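Side-chain contacts in arginase, mitochondrial (Medicago truncatula, PDB 6VSS), which hydrolyses L-arginine to urea and L-ornithine with two manganese ions per subunit, and also converts agmatine to putrescine: residues 90-95 against 327-332; 97-100 against 105-108; 273-278 against 282-287; 316-319 against 323-326. All coordinates share one frame; numbering follows the deposited sequence.

Contacts 1 and 4 share helix 323-339: contact 4 lies at its start and contact 1 packs its next turns on helix 84-92, with centres about 11 Å apart and Ala91 CB 3.6 Å from Ala325 O. Contact 2 folds the loop after helix 84-92, its centre about 10 Å from that of contact 1. Contact 3 comes closest to the manganese ions, the Glu285 side chain about 7 Å from one; that of Thr324 in contact 4 is about 12 Å away. Val327 CG1 of contact 1 rests 3.5 Å from Leu273 CD1 of contact 3. Ornithine-binding Asp95, Thr97 and Asn98 belong to contacts 1 and 2; all four contacts reach a neighbouring subunit.

Contact 1 (90-95 against 327-332); sequences EAIWCD and VAAKLV
With CG1 anti to its carbonyl carbon (chi1 -73°) and the rest of that branch extended (chi2 164°), Ile92 reaches across to Val332, whose own CG1 is set anti to the backbone N to meet it. Ile92 CD1 ends 3.9 Å from Val332 CG1, and the two side chains cross at about a right angle. Nearer the backbone the same branch meets a second partner, CG1 lying 3.7 Å from Ala329 CB. That alanine methyl is pressed close to the main chain: Ala329 CB is 3.5 Å from Ile92 N. It also touches a methyl of its own kind, Ala91 CB standing 3.7 Å from Ala329 CB. Two facing alanines let the backbones come close, with the CA atoms of Ile92 and Ala329 only 4.8 Å apart. The contact thus seats the last turn of helix 84-92 against helix 323-339 in the alpha/beta arginase fold. Ile92 and Val332 both touch Leu66 of strand 63-69, and Val332 continues onto Leu154 and Leu156 of strand 151-157, which places both helices against the parallel sheet. The other branch of Ile92 serves its own segment: CG2 sits 3.6 Å above the plane of the Trp93 ring, over its centre, where the chain leaves the helix. Cutting Ile92 back to an alanine would probably leave Val332 CG1 without its mate, open a gap between the helices and strip this face of the indole of its methyl. Just beyond, ornithine-binding Asp95, poorly ordered here, lies against Phe77 of a neighbouring subunit.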
# COMPACT_ATOMS: atom_id res chain seq x y z
N GLU B 90 16.99 6.78 12.46
CA GLU B 90 17.40 5.76 11.48
C GLU B 90 17.46 6.42 10.09
O GLU B 90 18.33 6.08 9.32
CB GLU B 90 16.43 4.58 11.49
CG GLU B 90 16.58 3.79 10.23
CD GLU B 90 15.72 2.56 10.16
OE1 GLU B 90 14.53 2.70 9.86
OE2 GLU B 90 16.25 1.49 10.47
N ALA B 91 16.46 7.22 9.70
CA ALA B 91 16.46 7.84 8.36
C ALA B 91 17.60 8.86 8.23
O ALA B 91 18.12 8.98 7.14
CB ALA B 91 15.10 8.41 8.07
N ILE B 92 17.99 9.57 9.29
CA ILE B 92 19.13 10.51 9.20
C ILE B 92 20.35 9.72 8.75
O ILE B 92 21.14 10.26 7.96
CB ILE B 92 19.42 11.21 10.53
CG1 ILE B 92 18.36 12.26 10.83
CG2 ILE B 92 20.80 11.84 10.53
CD1 ILE B 92 18.40 12.70 12.31
N TRP B 93 20.52 8.56 9.37
CA TRP B 93 21.72 7.71 9.28
C TRP B 93 21.40 6.57 8.27
O TRP B 93 22.04 5.56 8.39
CB TRP B 93 22.11 7.36 10.73
CG TRP B 93 22.82 8.51 11.43
CD1 TRP B 93 23.97 9.07 10.96
CD2 TRP B 93 22.46 9.30 12.60
NE1 TRP B 93 24.35 10.15 11.72
CE2 TRP B 93 23.46 10.30 12.76
CE3 TRP B 93 21.39 9.32 13.53
CZ2 TRP B 93 23.46 11.25 13.80
CZ3 TRP B 93 21.37 10.27 14.55
CH2 TRP B 93 22.38 11.23 14.67
N CYS B 94 20.56 6.81 7.22
CA CYS B 94 20.00 5.81 6.24
C CYS B 94 20.91 5.52 5.03
O CYS B 94 21.46 6.49 4.42
CB CYS B 94 18.67 6.27 5.65
SG CYS B 94 18.16 5.46 4.10
N ASP B 95 20.99 4.27 4.59
CA ASP B 95 21.97 3.80 3.56
C ASP B 95 21.86 4.50 2.20
O ASP B 95 22.87 4.50 1.47
CB ASP B 95 21.93 2.28 3.44
CG ASP B 95 22.64 1.72 2.21
OD1 ASP B 95 22.22 2.06 1.09
OD2 ASP B 95 23.60 0.95 2.39
N VAL B 327 11.76 12.64 4.84
CA VAL B 327 11.44 14.08 4.85
C VAL B 327 11.79 14.68 6.25
O VAL B 327 12.46 15.74 6.38
CB VAL B 327 9.97 14.26 4.43
CG1 VAL B 327 9.43 15.60 4.81
CG2 VAL B 327 9.73 13.97 2.93
N ALA B 328 11.30 14.11 7.30
CA ALA B 328 11.59 14.59 8.68
C ALA B 328 13.13 14.60 8.92
O ALA B 328 13.64 15.55 9.49
CB ALA B 328 10.83 13.69 9.62
N ALA B 329 13.83 13.55 8.49
CA ALA B 329 15.29 13.37 8.69
C ALA B 329 16.05 14.49 7.96
O ALA B 329 16.88 15.15 8.60
CB ALA B 329 15.71 12.02 8.23
N LYS B 330 15.63 14.83 6.74
CA LYS B 330 16.21 15.95 5.98
C LYS B 330 15.90 17.31 6.62
O LYS B 330 16.77 18.15 6.63
CB LYS B 330 15.76 15.93 4.53
CG LYS B 330 16.52 16.96 3.71
CD LYS B 330 16.60 16.70 2.21
CE LYS B 330 17.39 17.79 1.51
NZ LYS B 330 17.71 17.43 0.11
N LEU B 331 14.68 17.53 7.11
CA LEU B 331 14.39 18.75 7.94
C LEU B 331 15.34 18.80 9.14
O LEU B 331 15.87 19.88 9.40
CB LEU B 331 12.92 18.83 8.36
CG LEU B 331 11.93 18.85 7.19
CD1 LEU B 331 10.52 18.65 7.70
CD2 LEU B 331 12.04 20.16 6.41
N VAL B 332 15.58 17.68 9.82
CA VAL B 332 16.50 17.66 11.00
C VAL B 332 17.91 18.01 10.52
O VAL B 332 18.58 18.83 11.18
CB VAL B 332 16.47 16.32 11.77
CG1 VAL B 332 17.36 16.37 12.99
CG2 VAL B 332 15.07 16.02 12.29

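Contact 2 (97-100 against 105-108); sequences TNST and KNLR
Ser99 and Asn106 face each other across the neck of the loop between helix 84-92 and strand 113-118, where Thr100 and Asn106 form a single backbone bridge with their CA atoms 4.6 Å apart. Leu107 N donates to Ser99 O over a short 2.6 Å, arriving nearly along the C=O axis (171°), and Leu107 CB closes on the same oxygen at 3.2 Å. Beside this bond, Thr100 CA makes a CA-H...O contact of 3.1 Å with Lys105 O. An Asx turn shapes each side of the neck: Asn98 OD1 accepts from Thr100 N, and Asn106 OD1 from Arg108 N. Ser99 OG also donates to Asn106 OD1, at 3.0 Å, and the two donors to this oxygen come from opposite faces of the amide plane, which should restrain the amide from turning. Ser99 OG, wedged between the backbone N and the carbonyl carbon (chi1 79°), also lies 3.3 Å from Arg108 CG, while Ser99 CB sits over one face of the guanidinium, toward its rim. The loop carries ornithine-binding Thr97 and Asn98; Asn98 packs on Tyr190 of a neighbouring subunit, consistent with a site completed between subunits.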
# COMPACT_ATOMS: atom_id res chain seq x y z
N THR B 97 21.34 7.67 1.48
CA THR B 97 21.71 9.10 1.63
C THR B 97 23.23 9.22 1.89
O THR B 97 23.75 8.33 2.59
CB THR B 97 20.88 9.69 2.78
OG1 THR B 97 21.30 9.21 4.05
CG2 THR B 97 19.41 9.35 2.65
N ASN B 98 23.95 10.23 1.38
CA ASN B 98 25.33 10.48 1.90
C ASN B 98 25.14 11.27 3.19
O ASN B 98 24.00 11.52 3.56
CB ASN B 98 26.32 11.14 0.93
CG ASN B 98 25.76 12.38 0.27
OD1 ASN B 98 25.32 13.30 0.97
ND2 ASN B 98 25.76 12.40 -1.05
N SER B 99 26.22 11.59 3.86
CA SER B 99 26.20 12.27 5.18
C SER B 99 26.56 13.75 5.02
O SER B 99 27.02 14.30 6.01
CB SER B 99 27.13 11.57 6.11
OG SER B 99 28.47 11.97 5.82
N THR B 100 26.32 14.36 3.86
CA THR B 100 26.54 15.83 3.64
C THR B 100 25.20 16.58 3.50
O THR B 100 24.36 16.16 2.72
CB THR B 100 27.47 16.12 2.45
OG1 THR B 100 28.63 15.30 2.61
CG2 THR B 100 27.87 17.57 2.35
N LYS B 105 27.76 20.75 4.95
CA LYS B 105 28.20 20.27 6.29
C LYS B 105 28.22 18.72 6.34
O LYS B 105 27.39 18.05 5.69
CB LYS B 105 27.41 20.94 7.41
CG LYS B 105 27.64 22.45 7.56
CD LYS B 105 27.51 22.95 9.00
CE LYS B 105 27.58 24.46 9.13
NZ LYS B 105 27.24 24.90 10.50
N ASN B 106 29.19 18.16 7.06
CA ASN B 106 29.40 16.69 7.18
C ASN B 106 28.73 16.16 8.47
O ASN B 106 29.26 16.32 9.60
CB ASN B 106 30.90 16.37 7.06
CG ASN B 106 31.19 14.89 6.94
OD1 ASN B 106 30.31 14.03 7.04
ND2 ASN B 106 32.46 14.57 6.75
N LEU B 107 27.64 15.42 8.30
CA LEU B 107 26.87 14.80 9.42
C LEU B 107 27.70 13.72 10.14
O LEU B 107 27.40 13.45 11.31
CB LEU B 107 25.57 14.25 8.84
CG LEU B 107 24.70 15.32 8.18
CD1 LEU B 107 23.59 14.70 7.33
CD2 LEU B 107 24.13 16.28 9.22
N ARG B 108 28.71 13.14 9.50
CA ARG B 108 29.70 12.25 10.18
C ARG B 108 30.50 13.01 11.23
O ARG B 108 31.01 12.38 12.16
CB ARG B 108 30.71 11.67 9.19
CG ARG B 108 30.12 10.60 8.29
CD ARG B 108 31.20 10.09 7.35
NE ARG B 108 30.58 9.43 6.22
CZ ARG B 108 29.79 8.37 6.34
NH1 ARG B 108 29.56 7.83 7.53
NH2 ARG B 108 29.25 7.83 5.27

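Contact 3 (273-278 against 282-287); sequences LDPSIA and SHHEPG
Hydrogen bonding across the contact centres on Asp274 and Gly287. With CG anti to the backbone N (chi1 -165°), Asp274 carries OD1 to Gly287 N. Gly287 N donates to Asp274 OD1 at 2.9 Å, approaching the oxygen almost end-on although the N-H is bent (140°), and Gly288 N supplies a second donor to that atom. Asp274 OD2 instead accepts from Ser276 OG at 2.7 Å and from Ser276 N at 3.0 Å, on opposite faces of the carboxylate plane. The bond from Ser276 N closes an Asx turn, and four donors together should fix the rotation of this buried carboxylate. Replacing Asp274 with an alanine would probably leave Gly287 N and both Ser276 donors without their acceptor and let the two segments shift apart.

Both segments belong to the loop between strand 264-269, which ends in the metal ligand Asp269, and helix 291-300; Asp271, another ligand, lies early in this loop. Glu285 stands in the second shell, its OE2 bonded to NE2 of the manganese ligand His186.

Van der Waals packing falls to the ring of Pro275. Its CB meets His284 CD2 at 3.8 Å, and its CD is 3.5 Å from Glu285 O. Gly287 has phi 93°, where a side chain would jam against the preceding carbonyl. Pro286 O accepts from Lys330 NZ of a neighbouring subunit, and His283 ND1 bonds Ser96 O of the same neighbour.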
# COMPACT_ATOMS: atom_id res chain seq x y z
N LEU B 273 4.07 20.83 5.44
CA LEU B 273 4.29 20.39 4.04
C LEU B 273 3.02 19.81 3.48
O LEU B 273 2.19 19.24 4.25
CB LEU B 273 5.37 19.33 4.01
CG LEU B 273 6.77 19.82 4.34
CD1 LEU B 273 7.69 18.65 4.69
CD2 LEU B 273 7.33 20.60 3.17
N ASP B 274 2.85 19.98 2.17
CA ASP B 274 1.70 19.38 1.47
C ASP B 274 1.71 17.88 1.79
O ASP B 274 2.74 17.22 1.90
CB ASP B 274 1.75 19.62 -0.02
CG ASP B 274 0.40 19.33 -0.64
OD1 ASP B 274 -0.50 20.17 -0.56
OD2 ASP B 274 0.27 18.25 -1.21
N PRO B 275 0.53 17.29 2.01
CA PRO B 275 0.44 15.85 2.23
C PRO B 275 0.95 15.00 1.04
O PRO B 275 1.25 13.93 1.28
CB PRO B 275 -1.08 15.60 2.40
CG PRO B 275 -1.63 16.90 2.84
CD PRO B 275 -0.77 17.96 2.18
N SER B 276 1.10 15.53 -0.17
CA SER B 276 1.71 14.78 -1.30
C SER B 276 3.19 14.50 -0.99
O SER B 276 3.79 13.60 -1.62
CB SER B 276 1.61 15.56 -2.57
OG SER B 276 2.23 16.85 -2.41
N ILE B 277 3.80 15.38 -0.18
CA ILE B 277 5.23 15.36 0.23
C ILE B 277 5.38 14.60 1.57
O ILE B 277 6.34 13.81 1.75
CB ILE B 277 5.77 16.81 0.32
CG1 ILE B 277 5.56 17.65 -0.95
CG2 ILE B 277 7.23 16.85 0.67
CD1 ILE B 277 5.94 16.90 -2.19
N ALA B 278 4.48 14.87 2.48
CA ALA B 278 4.55 14.43 3.89
C ALA B 278 3.27 13.69 4.26
O ALA B 278 2.50 14.21 5.02
CB ALA B 278 4.77 15.61 4.79
N SER B 282 -0.64 13.14 11.27
CA SER B 282 -2.02 12.98 11.77
C SER B 282 -3.04 13.87 11.00
O SER B 282 -4.15 13.38 10.74
CB SER B 282 -2.06 13.23 13.28
OG SER B 282 -1.30 12.24 13.97
N HIS B 283 -2.70 15.09 10.62
CA HIS B 283 -3.68 16.05 10.08
C HIS B 283 -3.30 16.37 8.65
O HIS B 283 -2.59 17.31 8.46
CB HIS B 283 -3.70 17.32 10.96
CG HIS B 283 -4.08 17.00 12.35
ND1 HIS B 283 -5.41 16.94 12.74
CD2 HIS B 283 -3.34 16.61 13.41
CE1 HIS B 283 -5.47 16.58 14.02
NE2 HIS B 283 -4.22 16.35 14.46
N HIS B 284 -3.78 15.63 7.68
CA HIS B 284 -3.60 15.99 6.25
C HIS B 284 -4.31 17.35 5.96
O HIS B 284 -5.49 17.46 6.26
CB HIS B 284 -4.10 14.88 5.35
CG HIS B 284 -3.27 13.67 5.38
ND1 HIS B 284 -3.81 12.40 5.28
CD2 HIS B 284 -1.95 13.48 5.47
CE1 HIS B 284 -2.87 11.51 5.40
NE2 HIS B 284 -1.72 12.13 5.47
N GLU B 285 -3.61 18.37 5.44
CA GLU B 285 -4.27 19.66 5.05
C GLU B 285 -3.80 20.01 3.64
O GLU B 285 -2.75 20.59 3.48
CB GLU B 285 -3.89 20.80 6.00
CG GLU B 285 -4.24 20.54 7.45
CD GLU B 285 -5.71 20.63 7.81
OE1 GLU B 285 -6.48 21.14 6.95
OE2 GLU B 285 -6.10 20.16 8.95
N PRO B 286 -4.55 19.67 2.58
CA PRO B 286 -4.06 19.93 1.22
C PRO B 286 -3.79 21.42 0.97
O PRO B 286 -4.38 22.29 1.62
CB PRO B 286 -5.14 19.38 0.29
CG PRO B 286 -5.80 18.30 1.17
CD PRO B 286 -5.79 18.88 2.59
N GLY B 287 -2.83 21.67 0.11
CA GLY B 287 -2.41 23.04 -0.26
C GLY B 287 -1.26 23.56 0.59
O GLY B 287 -1.26 24.79 0.82

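Contact 4 (316-319 against 323-326); sequences QRDT and ITAL
Asp318 and Thr319 are extended (psi near 170°) and pass beside the start of helix 323-339, with the Asp318 and Thr324 CA atoms 6.0 Å apart. Asp318 points its CB at the helix; CG lies anti to the backbone N (chi1 -155°), which presents the carboxylate to the amides of the first turn. Both oxygens are used on their syn sides, OD1 by Thr324 N at 3.0 Å and OD2 by Ala325 N at 3.2 Å, so the group straddles two successive N-H groups that the helix itself does not pair. Two further donors crowd OD1: Thr324 OG1 at 2.9 Å, steeply out of the carboxylate plane (63°), and Thr319 N at 2.8 Å from the opposite face. OD2 is bonded to Tyr313 OH as well. Four N-H and hydroxyl donors, with Tyr313 OH as a further partner, and the nearby helix N-terminus would be expected to stabilise the ionised form of this buried group.

This binds the loop after strand 305-311, which begins with Glu312, inferred to bind substrate, to the last helix of the arginase fold. Thr324 OG1 also accepts from Gly280 N, bringing the loop of residues 273-287 into the same network.

Thr319 and Ile323 lie side by side and point the same way, with Thr319 OG1 only 3.2 Å from Ile323 CG2; that hydroxyl has its polar partner in Asp321 OD1. Farther out, Ile323 packs on Pro275 of a neighbouring subunit, and Ala325 touches Ala91 of helix 84-92.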
# COMPACT_ATOMS: atom_id res chain seq x y z
N GLN B 316 2.99 5.65 11.66
CA GLN B 316 1.78 4.81 11.43
C GLN B 316 0.99 5.35 10.25
O GLN B 316 0.14 4.62 9.86
CB GLN B 316 0.80 4.81 12.60
CG GLN B 316 1.38 4.10 13.80
CD GLN B 316 0.44 3.93 14.97
OE1 GLN B 316 0.35 4.80 15.82
NE2 GLN B 316 -0.16 2.75 15.10
N ARG B 317 1.20 6.57 9.78
CA ARG B 317 0.41 7.06 8.63
C ARG B 317 1.31 7.29 7.42
O ARG B 317 0.85 7.85 6.45
CB ARG B 317 -0.40 8.29 9.03
CG ARG B 317 -1.22 8.07 10.29
CD ARG B 317 -2.63 8.57 10.30
NE ARG B 317 -2.71 9.82 9.60
CZ ARG B 317 -3.69 10.15 8.79
NH1 ARG B 317 -4.71 9.34 8.60
NH2 ARG B 317 -3.66 11.32 8.19
N ASP B 318 2.55 6.81 7.50
CA ASP B 318 3.55 6.99 6.42
C ASP B 318 3.29 5.97 5.30
O ASP B 318 2.53 5.04 5.49
CB ASP B 318 4.97 6.88 6.97
CG ASP B 318 6.05 7.60 6.18
OD1 ASP B 318 5.76 8.03 5.08
OD2 ASP B 318 7.14 7.67 6.66
N THR B 319 3.98 6.11 4.18
CA THR B 319 3.87 5.11 3.10
C THR B 319 4.74 3.90 3.46
O THR B 319 5.57 3.96 4.36
CB THR B 319 4.21 5.66 1.72
OG1 THR B 319 5.48 6.27 1.86
CG2 THR B 319 3.26 6.72 1.22
N ILE B 323 8.72 7.34 3.23
CA ILE B 323 9.11 8.65 2.64
C ILE B 323 9.09 9.77 3.70
O ILE B 323 10.01 10.53 3.74
CB ILE B 323 8.29 8.98 1.37
CG1 ILE B 323 8.88 10.15 0.58
CG2 ILE B 323 6.82 9.19 1.65
CD1 ILE B 323 10.36 10.07 0.38
N THR B 324 8.09 9.81 4.55
CA THR B 324 8.01 10.92 5.52
C THR B 324 9.12 10.81 6.55
O THR B 324 9.55 11.84 7.01
CB THR B 324 6.64 11.07 6.17
OG1 THR B 324 5.73 10.97 5.10
CG2 THR B 324 6.43 12.39 6.87
N ALA B 325 9.60 9.63 6.89
CA ALA B 325 10.77 9.51 7.80
C ALA B 325 11.96 10.27 7.19
O ALA B 325 12.65 11.04 7.90
CB ALA B 325 11.09 8.06 8.07
N LEU B 326 12.17 10.05 5.89
CA LEU B 326 13.25 10.72 5.12
C LEU B 326 13.00 12.23 5.08
O LEU B 326 13.96 12.98 5.31
CB LEU B 326 13.27 10.13 3.70
CG LEU B 326 14.07 8.84 3.54
CD1 LEU B 326 14.05 8.36 2.10
CD2 LEU B 326 15.50 9.03 4.03